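Local coordinates for coenzyme Q-binding protein COQ10 START domain-containing protein (Deinococcus radiodurans R1, PDB 3GGN) that is of unknown function but, as a polyketide cyclase/dehydrase and lipid-transport domain of the Bet v 1-like START superfamily, probably binds a hydrophobic ligand, at residues 10-15 with 138-143; 35-40 with 50-55; 46-51 with 59-64; 89-94 with 102-107. All coordinates share one frame; numbering follows the deposited sequence.

Interaction 1 (10-15 with 138-143); sequences VTIGKP and MRFKRE
V10 and I12 of the first strand meet K141 and F140 of the C-terminal helix in an apolar contact without any hydrogen bond across it, at the edge of the sheet where helix 130-146 lies against strand 4-12. The short strand and helix segments run almost parallel, 6° between their directions and 8.8 Å between their axes at closest approach. I12 is buried, and its CG1-CD1 arm reaches both F140 and K141. With chi2 anti (173°), CD1 is carried to the F140 ring, 3.6 Å from CD2 of F140, and the two side chains cross at about a right angle. The same CD1 of I12 also rests 3.7 Å from CA of K141, so one methyl touches both helix backbone and ring. K141 contributes at least as much and suits the boundary, because its long aliphatic part can cover apolar groups while its amine goes on to a charged partner. Its chain leaves the helix with CG anti to the backbone N (174°) and slides past I12, CG of K141 lying 3.8 Å from CG1 of I12. Farther out, CD of K141 packs 3.6 Å from CG2 of V10, and CE of K141 comes to 3.1 Å from the carbonyl O of T11. The chain bends only at its last torsion, and NZ forms a salt bridge with E145, one turn further along the helix. E145 also accepts a hydrogen bond from N of G13. W23 of helix 16-24 meets F140 edge-to-face. A long C-terminal helix lying against a curved antiparallel sheet is the hallmark of the Bet v 1-like helix-grip fold.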
loop_
_atom_site.group_PDB
_atom_site.type_symbol
_atom_site.label_atom_id
_atom_site.label_comp_id
_atom_site.label_asym_id
_atom_site.label_seq_id
_atom_site.Cartn_x
_atom_site.Cartn_y
_atom_site.Cartn_z
ATOM N N VAL B 10 7.680 14.516 2.230
ATOM C CA VAL B 10 6.244 14.680 2.210
ATOM C C VAL B 10 5.875 15.141 3.606
ATOM O O VAL B 10 6.465 14.699 4.596
ATOM C CB VAL B 10 5.523 13.346 1.874
ATOM C CG1 VAL B 10 5.594 12.400 3.049
ATOM C CG2 VAL B 10 4.081 13.617 1.481
ATOM N N THR B 11 4.922 16.059 3.674
ATOM C CA THR B 11 4.470 16.584 4.947
ATOM C C THR B 11 3.194 15.846 5.296
ATOM O O THR B 11 2.294 15.728 4.467
ATOM C CB THR B 11 4.182 18.088 4.847
ATOM O OG1 THR B 11 5.322 18.749 4.280
ATOM C CG2 THR B 11 3.885 18.661 6.233
ATOM N N ILE B 12 3.123 15.351 6.524
ATOM C CA ILE B 12 1.963 14.605 6.970
ATOM C C ILE B 12 1.398 15.161 8.270
ATOM O O ILE B 12 2.138 15.444 9.214
ATOM C CB ILE B 12 2.331 13.125 7.144
ATOM C CG1 ILE B 12 2.819 12.576 5.797
ATOM C CG2 ILE B 12 1.139 12.344 7.674
ATOM C CD1 ILE B 12 3.366 11.177 5.849
ATOM N N GLY B 13 0.078 15.313 8.312
ATOM C CA GLY B 13 -0.567 15.850 9.498
ATOM C C GLY B 13 -0.667 14.900 10.678
ATOM O O GLY B 13 -1.744 14.718 11.244
ATOM N N LYS B 14 0.451 14.287 11.051
ATOM C CA LYS B 14 0.486 13.371 12.187
ATOM C C LYS B 14 1.754 13.609 13.013
ATOM O O LYS B 14 2.742 14.135 12.506
ATOM C CB LYS B 14 0.454 11.922 11.701
ATOM C CG LYS B 14 -0.893 11.471 11.137
ATOM C CD LYS B 14 -1.967 11.480 12.223
ATOM C CE LYS B 14 -3.301 10.972 11.709
ATOM N NZ LYS B 14 -4.395 11.205 12.705
ATOM N N PRO B 15 1.732 13.233 14.302
ATOM C CA PRO B 15 2.897 13.414 15.181
ATOM C C PRO B 15 4.119 12.616 14.704
ATOM O O PRO B 15 3.983 11.520 14.151
ATOM C CB PRO B 15 2.388 12.925 16.537
ATOM C CG PRO B 15 0.908 13.232 16.473
ATOM C CD PRO B 15 0.554 12.793 15.070
ATOM N N MET B 138 3.529 9.250 -1.069
ATOM C CA MET B 138 2.179 9.798 -1.160
ATOM C C MET B 138 1.161 8.799 -0.599
ATOM O O MET B 138 0.217 9.182 0.099
ATOM C CB MET B 138 1.845 10.160 -2.611
ATOM C CG MET B 138 2.613 11.368 -3.124
ATOM S SD MET B 138 2.293 11.743 -4.866
ATOM C CE MET B 138 1.039 13.014 -4.713
ATOM N N ARG B 139 1.350 7.516 -0.887
ATOM C CA ARG B 139 0.430 6.522 -0.358
ATOM C C ARG B 139 0.548 6.480 1.165
ATOM O O ARG B 139 -0.458 6.385 1.872
ATOM C CB ARG B 139 0.706 5.144 -0.976
ATOM C CG ARG B 139 0.282 5.084 -2.447
ATOM C CD ARG B 139 0.254 3.675 -3.038
ATOM N NE ARG B 139 1.590 3.134 -3.264
ATOM C CZ ARG B 139 2.259 2.414 -2.373
ATOM N NH1 ARG B 139 1.706 2.139 -1.198
ATOM N NH2 ARG B 139 3.483 1.983 -2.649
ATOM N N PHE B 140 1.777 6.564 1.663
ATOM C CA PHE B 140 2.035 6.563 3.100
ATOM C C PHE B 140 1.319 7.750 3.748
ATOM O O PHE B 140 0.768 7.636 4.845
ATOM C CB PHE B 140 3.547 6.650 3.353
ATOM C CG PHE B 140 3.920 6.775 4.807
ATOM C CD1 PHE B 140 3.527 5.809 5.730
ATOM C CD2 PHE B 140 4.700 7.847 5.248
ATOM C CE1 PHE B 140 3.909 5.908 7.077
ATOM C CE2 PHE B 140 5.085 7.953 6.582
ATOM C CZ PHE B 140 4.685 6.975 7.501
ATOM N N LYS B 141 1.328 8.889 3.062
ATOM C CA LYS B 141 0.662 10.088 3.561
ATOM C C LYS B 141 -0.851 9.857 3.630
ATOM O O LYS B 141 -1.478 10.066 4.662
ATOM C CB LYS B 141 0.953 11.269 2.635
ATOM C CG LYS B 141 0.196 12.541 2.988
ATOM C CD LYS B 141 0.554 13.649 2.005
ATOM C CE LYS B 141 0.000 14.991 2.454
ATOM N NZ LYS B 141 -1.465 14.941 2.633
ATOM N N ARG B 142 -1.429 9.423 2.516
ATOM C CA ARG B 142 -2.864 9.161 2.449
ATOM C C ARG B 142 -3.304 8.138 3.482
ATOM O O ARG B 142 -4.306 8.329 4.171
ATOM C CB ARG B 142 -3.239 8.661 1.052
ATOM C CG ARG B 142 -4.672 8.154 0.913
ATOM C CD ARG B 142 -4.928 7.675 -0.513
ATOM N NE ARG B 142 -6.252 7.076 -0.663
ATOM C CZ ARG B 142 -6.537 5.811 -0.376
ATOM N NH1 ARG B 142 -5.585 4.995 0.068
ATOM N NH2 ARG B 142 -7.782 5.373 -0.502
ATOM N N GLU B 143 -2.551 7.048 3.585
ATOM C CA GLU B 143 -2.875 5.983 4.523
ATOM C C GLU B 143 -2.861 6.464 5.962
ATOM O O GLU B 143 -3.769 6.154 6.737
ATOM C CB GLU B 143 -1.904 4.817 4.339
ATOM C CG GLU B 143 -2.163 4.031 3.061
ATOM C CD GLU B 143 -1.097 2.993 2.774
ATOM O OE1 GLU B 143 -0.705 2.262 3.708
ATOM O OE2 GLU B 143 -0.660 2.906 1.607
#

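Interaction 2 (35-40 with 50-55); sequences HLRSVE and TVEAPA
R37 and E52 form a salt bridge across the two strands, NH1 of R37 lying 2.7 Å from OE2 of E52. The arginine reaches out with CG anti to the backbone N (178°) and stays extended as far as NE, whereas the glutamate folds back at chi2. The guanidinium and carboxylate planes are turned 42° apart, and OE2 of E52 also sits 3.2 Å from CD of R37. An alanine in place of R37 would probably leave the E52 carboxylate without this mate and take away the aliphatic cover beside the T50 methyl. In the backbone, O of T50 is gripped by two donors, N of R37 at 2.8 Å and N of S38 at 3.2 Å. Two successive residues thus face one, a classic beta bulge in strand 36-41, the outermost strand of the sheet within this chain, in the hairpin it makes with strand 46-52. N of T50 returns a bond to O of S38, which makes S38 and T50 a hydrogen-bonded antiparallel pair. Two small hydroxyl residues suit this partly exposed face: OG of S38 and OG1 of T50 are bridged by a water, 2.6 Å from OG1 of T50. A second water joins O of H35 to N of E52. The packing is modest by comparison. CG2 of T50 lies 4.0 Å from CD of R37, the two side chains running side by side. L36, a buried residue, puts CD2 3.7 Å from CG1 of V51. O of L36 receives a weak hydrogen bond from R142 of the second subunit, and L146 of that subunit packs on R37.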
loop_
_atom_site.group_PDB
_atom_site.type_symbol
_atom_site.label_atom_id
_atom_site.label_comp_id
_atom_site.label_asym_id
_atom_site.label_seq_id
_atom_site.Cartn_x
_atom_site.Cartn_y
_atom_site.Cartn_z
ATOM N N HIS B 35 10.539 -0.964 -3.709
ATOM C CA HIS B 35 11.629 -1.588 -4.461
ATOM C C HIS B 35 12.262 -2.732 -3.662
ATOM O O HIS B 35 12.987 -3.561 -4.213
ATOM C CB HIS B 35 12.704 -0.560 -4.836
ATOM C CG HIS B 35 13.235 0.221 -3.675
ATOM N ND1 HIS B 35 12.451 1.078 -2.931
ATOM C CD2 HIS B 35 14.480 0.295 -3.145
ATOM C CE1 HIS B 35 13.192 1.651 -1.997
ATOM N NE2 HIS B 35 14.426 1.193 -2.105
ATOM N N LEU B 36 11.974 -2.777 -2.366
ATOM C CA LEU B 36 12.516 -3.812 -1.494
ATOM C C LEU B 36 11.601 -5.024 -1.451
ATOM O O LEU B 36 10.379 -4.887 -1.471
ATOM C CB LEU B 36 12.688 -3.266 -0.075
ATOM C CG LEU B 36 13.656 -2.099 0.120
ATOM C CD1 LEU B 36 13.668 -1.705 1.595
ATOM C CD2 LEU B 36 15.058 -2.491 -0.342
ATOM N N ARG B 37 12.196 -6.211 -1.392
ATOM C CA ARG B 37 11.425 -7.444 -1.329
ATOM C C ARG B 37 11.239 -7.845 0.129
ATOM O O ARG B 37 10.130 -8.168 0.557
ATOM C CB ARG B 37 12.140 -8.574 -2.078
ATOM C CG ARG B 37 11.403 -9.905 -2.017
ATOM C CD ARG B 37 12.279 -11.053 -2.500
ATOM N NE ARG B 37 11.610 -12.346 -2.377
ATOM C CZ ARG B 37 10.607 -12.750 -3.153
ATOM N NH1 ARG B 37 10.151 -11.960 -4.119
ATOM N NH2 ARG B 37 10.054 -13.941 -2.960
ATOM N N SER B 38 12.329 -7.814 0.894
ATOM C CA SER B 38 12.262 -8.178 2.301
ATOM C C SER B 38 13.374 -7.563 3.154
ATOM O O SER B 38 14.464 -7.252 2.663
ATOM C CB SER B 38 12.311 -9.700 2.445
ATOM O OG SER B 38 13.581 -10.208 2.055
ATOM N N VAL B 39 13.072 -7.389 4.436
ATOM C CA VAL B 39 14.018 -6.855 5.403
ATOM C C VAL B 39 13.878 -7.747 6.629
ATOM O O VAL B 39 12.794 -7.866 7.197
ATOM C CB VAL B 39 13.698 -5.387 5.785
ATOM C CG1 VAL B 39 14.720 -4.878 6.800
ATOM C CG2 VAL B 39 13.722 -4.509 4.545
ATOM N N GLU B 40 14.980 -8.373 7.027
ATOM C CA GLU B 40 14.991 -9.288 8.162
ATOM C C GLU B 40 15.917 -8.799 9.273
ATOM O O GLU B 40 17.064 -8.441 9.016
ATOM C CB GLU B 40 15.460 -10.665 7.683
ATOM C CG GLU B 40 15.308 -11.791 8.694
ATOM C CD GLU B 40 16.295 -12.921 8.448
ATOM O OE1 GLU B 40 16.690 -13.131 7.282
ATOM O OE2 GLU B 40 16.672 -13.604 9.421
ATOM N N THR B 50 16.854 -7.621 0.950
ATOM C CA THR B 50 16.710 -8.365 -0.296
ATOM C C THR B 50 15.833 -7.619 -1.302
ATOM O O THR B 50 14.818 -7.032 -0.931
ATOM C CB THR B 50 16.067 -9.740 -0.034
ATOM O OG1 THR B 50 16.781 -10.411 1.011
ATOM C CG2 THR B 50 16.097 -10.601 -1.295
ATOM N N VAL B 51 16.237 -7.653 -2.570
ATOM C CA VAL B 51 15.497 -7.016 -3.658
ATOM C C VAL B 51 15.369 -7.983 -4.839
ATOM O O VAL B 51 16.154 -8.911 -4.971
ATOM C CB VAL B 51 16.200 -5.743 -4.170
ATOM C CG1 VAL B 51 16.145 -4.650 -3.116
ATOM C CG2 VAL B 51 17.642 -6.069 -4.545
ATOM N N GLU B 52 14.379 -7.747 -5.694
ATOM C CA GLU B 52 14.142 -8.589 -6.865
ATOM C C GLU B 52 15.109 -8.310 -8.012
ATOM O O GLU B 52 15.064 -7.249 -8.634
ATOM C CB GLU B 52 12.704 -8.405 -7.351
ATOM C CG GLU B 52 11.690 -9.177 -6.535
ATOM C CD GLU B 52 11.845 -10.674 -6.703
ATOM O OE1 GLU B 52 11.602 -11.172 -7.822
ATOM O OE2 GLU B 52 12.217 -11.353 -5.723
ATOM N N ALA B 53 15.980 -9.273 -8.293
ATOM C CA ALA B 53 16.958 -9.130 -9.365
ATOM C C ALA B 53 16.394 -9.643 -10.688
ATOM O O ALA B 53 15.558 -10.547 -10.709
ATOM C CB ALA B 53 18.233 -9.887 -9.013
ATOM N N PRO B 54 16.865 -9.056 -11.784
ATOM C CA PRO B 54 16.426 -9.420 -13.129
ATOM C C PRO B 54 16.523 -10.921 -13.386
ATOM O O PRO B 54 17.312 -11.618 -12.751
ATOM C CB PRO B 54 17.251 -8.660 -14.163
ATOM N N ALA B 55 15.717 -11.399 -14.332
ATOM C CA ALA B 55 15.665 -12.813 -14.700
ATOM C C ALA B 55 17.022 -13.507 -14.709
ATOM O O ALA B 55 17.131 -14.666 -14.306
ATOM C CB ALA B 55 14.990 -12.971 -16.055
HETATM O O HOH W 1 12.323 -5.923 -5.172
HETATM O O HOH W 2 16.004 -10.075 3.490
#

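Interaction 3 (46-51 with 59-64); sequences RSRWTV and TVSWEA
W49 and W62 are brought together by opposite first torsions: CG of W49 stands anti to its carbonyl carbon (chi1 -65°), while CG of W62 takes the position between backbone N and carbonyl carbon (65°). The W62 indole therefore lies alongside its cross-strand neighbour with a face toward CB of W49, 3.9 Å from the centroid of the W62 six-membered ring, a CH-pi contact. The indole planes are near parallel, 24° apart between the five-membered rings, but slid so far that they hardly overlap. The edge of W62 meets V51, whose CG2 lies 3.9 Å from CZ3 of W62. At the other end of the row, the small methyl of A64 lies close beside the other indole, its CB 3.6 Å from NE1 of W49. That nitrogen donates to OG of S47, 3.0 Å away and near the ring plane, which satisfies a polar atom in buried surroundings and fixes the rotation of the indole. W77 stacks on W49 as well. The other face of the sheet is charged. E63, extended beyond CG, divides its carboxylate between two arginines of the facing strand: OE2 of E63 is 2.7 Å from NH1 of R46, and OE1 of E63 is 2.7 Å from NH2 of R48. The R46 nitrogen meets OE2 from above the carboxylate plane; D43 takes the NE of R46. Paired backbone bonds at S47-A64 and V51-V60, with N of W49 donating to O of W62 between them, hold the register. The result is a two-faced antiparallel hairpin, largely aromatic and apolar on one face and charged or hydroxylic on the other, within the curved sheet of the Bet v 1-like fold.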
loop_
_atom_site.group_PDB
_atom_site.type_symbol
_atom_site.label_atom_id
_atom_site.label_comp_id
_atom_site.label_asym_id
_atom_site.label_seq_id
_atom_site.Cartn_x
_atom_site.Cartn_y
_atom_site.Cartn_z
ATOM N N ARG B 46 21.750 -5.025 13.286
ATOM C CA ARG B 46 21.881 -5.608 11.954
ATOM C C ARG B 46 20.617 -6.215 11.369
ATOM O O ARG B 46 19.736 -6.689 12.088
ATOM C CB ARG B 46 22.977 -6.674 11.948
ATOM C CG ARG B 46 24.369 -6.164 12.279
ATOM C CD ARG B 46 25.346 -7.328 12.266
ATOM N NE ARG B 46 24.927 -8.372 13.198
ATOM C CZ ARG B 46 24.877 -9.668 12.904
ATOM N NH1 ARG B 46 25.222 -10.093 11.697
ATOM N NH2 ARG B 46 24.468 -10.540 13.819
ATOM N N SER B 47 20.566 -6.219 10.041
ATOM C CA SER B 47 19.437 -6.758 9.304
ATOM C C SER B 47 19.884 -7.219 7.918
ATOM O O SER B 47 20.910 -6.781 7.415
ATOM C CB SER B 47 18.336 -5.695 9.189
ATOM O OG SER B 47 18.868 -4.432 8.811
ATOM N N ARG B 48 19.112 -8.120 7.319
ATOM C CA ARG B 48 19.397 -8.646 5.992
ATOM C C ARG B 48 18.367 -8.085 5.027
ATOM O O ARG B 48 17.166 -8.243 5.239
ATOM C CB ARG B 48 19.300 -10.171 5.995
ATOM C CG ARG B 48 19.569 -10.813 4.649
ATOM C CD ARG B 48 20.589 -11.927 4.811
ATOM N NE ARG B 48 21.804 -11.408 5.436
ATOM C CZ ARG B 48 22.781 -12.162 5.931
ATOM N NH1 ARG B 48 22.691 -13.483 5.878
ATOM N NH2 ARG B 48 23.845 -11.589 6.483
ATOM N N TRP B 49 18.838 -7.435 3.971
ATOM C CA TRP B 49 17.956 -6.842 2.978
ATOM C C TRP B 49 17.964 -7.664 1.684
ATOM O O TRP B 49 18.955 -8.314 1.360
ATOM C CB TRP B 49 18.404 -5.406 2.696
ATOM C CG TRP B 49 18.271 -4.480 3.879
ATOM C CD1 TRP B 49 18.715 -4.703 5.151
ATOM C CD2 TRP B 49 17.651 -3.189 3.893
ATOM N NE1 TRP B 49 18.405 -3.631 5.959
ATOM C CE2 TRP B 49 17.752 -2.688 5.211
ATOM C CE3 TRP B 49 17.022 -2.403 2.920
ATOM C CZ2 TRP B 49 17.242 -1.438 5.580
ATOM C CZ3 TRP B 49 16.516 -1.157 3.288
ATOM C CH2 TRP B 49 16.629 -0.690 4.609
ATOM N N THR B 50 16.854 -7.621 0.950
ATOM C CA THR B 50 16.710 -8.365 -0.296
ATOM C C THR B 50 15.833 -7.619 -1.302
ATOM O O THR B 50 14.818 -7.032 -0.931
ATOM C CB THR B 50 16.067 -9.740 -0.034
ATOM O OG1 THR B 50 16.781 -10.411 1.011
ATOM C CG2 THR B 50 16.097 -10.601 -1.295
ATOM N N VAL B 51 16.237 -7.653 -2.570
ATOM C CA VAL B 51 15.497 -7.016 -3.658
ATOM C C VAL B 51 15.369 -7.983 -4.839
ATOM O O VAL B 51 16.154 -8.911 -4.971
ATOM C CB VAL B 51 16.200 -5.743 -4.170
ATOM C CG1 VAL B 51 16.145 -4.650 -3.116
ATOM C CG2 VAL B 51 17.642 -6.069 -4.545
ATOM N N THR B 59 17.220 -12.824 -7.173
ATOM C CA THR B 59 17.069 -12.139 -5.893
ATOM C C THR B 59 18.449 -11.822 -5.322
ATOM O O THR B 59 19.300 -12.703 -5.218
ATOM C CB THR B 59 16.312 -13.015 -4.870
ATOM O OG1 THR B 59 15.685 -14.112 -5.545
ATOM C CG2 THR B 59 15.240 -12.197 -4.168
ATOM N N VAL B 60 18.667 -10.562 -4.955
ATOM C CA VAL B 60 19.944 -10.135 -4.393
ATOM C C VAL B 60 19.758 -9.615 -2.967
ATOM O O VAL B 60 18.898 -8.772 -2.714
ATOM C CB VAL B 60 20.579 -9.022 -5.250
ATOM C CG1 VAL B 60 21.875 -8.538 -4.608
ATOM C CG2 VAL B 60 20.838 -9.541 -6.655
ATOM N N SER B 61 20.570 -10.121 -2.045
ATOM C CA SER B 61 20.487 -9.705 -0.650
ATOM C C SER B 61 21.848 -9.328 -0.077
ATOM O O SER B 61 22.895 -9.728 -0.585
ATOM C CB SER B 61 19.848 -10.811 0.205
ATOM O OG SER B 61 20.750 -11.870 0.459
ATOM N N TRP B 62 21.821 -8.538 0.985
ATOM C CA TRP B 62 23.042 -8.096 1.636
ATOM C C TRP B 62 22.712 -7.784 3.084
ATOM O O TRP B 62 21.545 -7.685 3.457
ATOM C CB TRP B 62 23.583 -6.843 0.944
ATOM C CG TRP B 62 22.680 -5.659 1.077
ATOM C CD1 TRP B 62 22.674 -4.739 2.085
ATOM C CD2 TRP B 62 21.616 -5.290 0.192
ATOM N NE1 TRP B 62 21.676 -3.820 1.883
ATOM C CE2 TRP B 62 21.010 -4.134 0.727
ATOM C CE3 TRP B 62 21.116 -5.826 -1.005
ATOM C CZ2 TRP B 62 19.924 -3.499 0.110
ATOM C CZ3 TRP B 62 20.034 -5.196 -1.620
ATOM C CH2 TRP B 62 19.451 -4.043 -1.059
ATOM N N GLU B 63 23.746 -7.638 3.895
ATOM C CA GLU B 63 23.561 -7.329 5.295
ATOM C C GLU B 63 23.770 -5.831 5.480
ATOM O O GLU B 63 24.630 -5.227 4.830
ATOM C CB GLU B 63 24.574 -8.105 6.136
ATOM C CG GLU B 63 24.229 -8.189 7.609
ATOM C CD GLU B 63 25.228 -9.026 8.386
ATOM O OE1 GLU B 63 25.607 -10.110 7.887
ATOM O OE2 GLU B 63 25.624 -8.604 9.494
ATOM N N ALA B 64 22.976 -5.232 6.359
ATOM C CA ALA B 64 23.099 -3.808 6.640
ATOM C C ALA B 64 23.027 -3.571 8.146
ATOM O O ALA B 64 22.697 -4.479 8.914
ATOM C CB ALA B 64 21.992 -3.040 5.938
#

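Interaction 4 (89-94 with 102-107); sequences GEVLFR and TEVVVR
V91, F93, V104 and V106 share one face of a regular antiparallel hairpin whose backbone is closed by paired hydrogen bonds at E90-R107, L92-V105 and R94-E103. Beta-branched valines suit extended strands, and here they interlock: CG1 of V91 lies 3.6 Å from CG1 of V104 and 3.9 Å from CG2 of V106. F93 runs beside V104, with CD1 of F93 3.8 Å from CG2 of V104, and W23 of helix 16-24 meets the F93 ring edge-to-face. On the opposite face R94 and E103 lie side by side as a salt bridge. A bend at chi3 (-57°) places NE of R94, and NH2 meets OE1 of E103 at a modelled separation so short that its exact value is doubtful. The guanidinium is also covered on one face by CG2 of V105, 3.6 Å from NE of R94. An alanine in place of E103 would probably leave the R94 charge without its mate and its guanidinium freer to turn. A water bridges O of E90 and O of V105, donating to both. Such chemistry implies a sheet with one side made for the buried interior against the helices and the other tolerant of charge and water.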
loop_
_atom_site.group_PDB
_atom_site.type_symbol
_atom_site.label_atom_id
_atom_site.label_comp_id
_atom_site.label_asym_id
_atom_site.label_seq_id
_atom_site.Cartn_x
_atom_site.Cartn_y
_atom_site.Cartn_z
ATOM N N GLY B 89 20.667 4.732 3.587
ATOM C CA GLY B 89 19.385 5.390 3.621
ATOM C C GLY B 89 19.263 6.215 4.879
ATOM O O GLY B 89 19.957 5.970 5.873
ATOM N N GLU B 90 18.379 7.201 4.833
ATOM C CA GLU B 90 18.160 8.065 5.974
ATOM C C GLU B 90 16.760 8.646 5.884
ATOM O O GLU B 90 16.359 9.168 4.841
ATOM C CB GLU B 90 19.195 9.195 5.981
ATOM C CG GLU B 90 19.158 10.059 7.225
ATOM C CD GLU B 90 20.065 11.272 7.131
ATOM O OE1 GLU B 90 20.131 12.031 8.116
ATOM O OE2 GLU B 90 20.709 11.471 6.073
ATOM N N VAL B 91 16.007 8.530 6.966
ATOM C CA VAL B 91 14.669 9.096 6.998
ATOM C C VAL B 91 14.618 10.013 8.205
ATOM O O VAL B 91 14.925 9.597 9.321
ATOM C CB VAL B 91 13.573 8.016 7.133
ATOM C CG1 VAL B 91 12.192 8.677 7.034
ATOM C CG2 VAL B 91 13.725 6.973 6.032
ATOM N N LEU B 92 14.263 11.270 7.972
ATOM C CA LEU B 92 14.163 12.247 9.048
ATOM C C LEU B 92 12.689 12.558 9.293
ATOM O O LEU B 92 11.866 12.442 8.387
ATOM C CB LEU B 92 14.891 13.540 8.671
ATOM C CG LEU B 92 16.390 13.474 8.380
ATOM C CD1 LEU B 92 16.871 14.855 7.937
ATOM C CD2 LEU B 92 17.138 13.010 9.617
ATOM N N PHE B 93 12.368 12.942 10.523
ATOM C CA PHE B 93 11.005 13.298 10.899
ATOM C C PHE B 93 11.152 14.682 11.502
ATOM O O PHE B 93 11.506 14.830 12.672
ATOM C CB PHE B 93 10.465 12.292 11.914
ATOM C CG PHE B 93 10.390 10.888 11.378
ATOM C CD1 PHE B 93 9.361 10.515 10.517
ATOM C CD2 PHE B 93 11.385 9.959 11.680
ATOM C CE1 PHE B 93 9.321 9.241 9.964
ATOM C CE2 PHE B 93 11.359 8.671 11.129
ATOM C CZ PHE B 93 10.322 8.313 10.269
ATOM N N ARG B 94 10.891 15.694 10.682
ATOM C CA ARG B 94 11.049 17.084 11.095
ATOM C C ARG B 94 9.739 17.832 11.236
ATOM O O ARG B 94 8.747 17.495 10.599
ATOM C CB ARG B 94 11.909 17.829 10.070
ATOM C CG ARG B 94 13.031 17.007 9.479
ATOM C CD ARG B 94 13.871 17.817 8.504
ATOM N NE ARG B 94 13.107 18.401 7.405
ATOM C CZ ARG B 94 13.668 19.051 6.384
ATOM N NH1 ARG B 94 14.982 19.191 6.330
ATOM N NH2 ARG B 94 12.923 19.564 5.419
ATOM N N THR B 102 4.269 16.618 10.389
ATOM C CA THR B 102 5.674 16.263 10.332
ATOM C C THR B 102 6.110 16.092 8.891
ATOM O O THR B 102 5.384 15.517 8.083
ATOM C CB THR B 102 5.911 14.932 11.061
ATOM O OG1 THR B 102 5.311 14.992 12.361
ATOM C CG2 THR B 102 7.402 14.641 11.189
ATOM N N GLU B 103 7.286 16.608 8.559
ATOM C CA GLU B 103 7.783 16.442 7.207
ATOM C C GLU B 103 8.755 15.270 7.233
ATOM O O GLU B 103 9.792 15.319 7.899
ATOM C CB GLU B 103 8.493 17.704 6.712
ATOM C CG GLU B 103 9.137 17.523 5.342
ATOM C CD GLU B 103 9.778 18.796 4.818
ATOM O OE1 GLU B 103 10.499 19.455 5.597
ATOM O OE2 GLU B 103 9.566 19.133 3.627
ATOM N N VAL B 104 8.390 14.205 6.530
ATOM C CA VAL B 104 9.217 13.010 6.444
ATOM C C VAL B 104 10.146 13.186 5.254
ATOM O O VAL B 104 9.685 13.370 4.130
ATOM C CB VAL B 104 8.355 11.744 6.223
ATOM C CG1 VAL B 104 9.249 10.530 6.028
ATOM C CG2 VAL B 104 7.431 11.532 7.416
ATOM N N VAL B 105 11.452 13.140 5.500
ATOM C CA VAL B 105 12.430 13.300 4.429
ATOM C C VAL B 105 13.166 11.978 4.236
ATOM O O VAL B 105 13.712 11.415 5.187
ATOM C CB VAL B 105 13.440 14.434 4.771
ATOM C CG1 VAL B 105 14.406 14.651 3.619
ATOM C CG2 VAL B 105 12.686 15.720 5.074
ATOM N N VAL B 106 13.155 11.466 3.008
ATOM C CA VAL B 106 13.806 10.194 2.715
ATOM C C VAL B 106 14.916 10.369 1.691
ATOM O O VAL B 106 14.713 11.000 0.653
ATOM C CB VAL B 106 12.787 9.154 2.169
ATOM C CG1 VAL B 106 13.485 7.833 1.861
ATOM C CG2 VAL B 106 11.677 8.937 3.174
ATOM N N ARG B 107 16.090 9.818 1.998
ATOM C CA ARG B 107 17.239 9.878 1.105
ATOM C C ARG B 107 17.843 8.479 0.979
ATOM O O ARG B 107 18.288 7.895 1.974
ATOM C CB ARG B 107 18.301 10.850 1.631
ATOM C CG ARG B 107 19.485 11.002 0.680
ATOM C CD ARG B 107 20.506 12.016 1.170
ATOM N NE ARG B 107 21.566 12.219 0.182
ATOM C CZ ARG B 107 22.588 13.055 0.341
ATOM N NH1 ARG B 107 22.696 13.774 1.450
ATOM N NH2 ARG B 107 23.504 13.172 -0.608
HETATM O O HOH W 3 16.637 11.873 4.882
#

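How the interactions relate
All four contacts belong to one antiparallel sheet and its helix, but at different places. Interactions 2 and 3 share T50 and V51 and use strand 46-52 from its two edges, so three successive strands are tied together. Interaction 2 is a surface contact, while interactions 1, 3 and 4 are partly buried; both 1 and 2 meet the second subunit. Interactions 1 and 4 touch on the opposite side of the chain's centre, since strands 4-12 and 102-111 are neighbours. Interaction 1 sets helix against strand, apolar and without cross-segment hydrogen bonds, whereas the strand pairs combine backbone bonds with arginine-glutamate bridges, one each in interactions 2 and 4 and a two-arginine network in interaction 3.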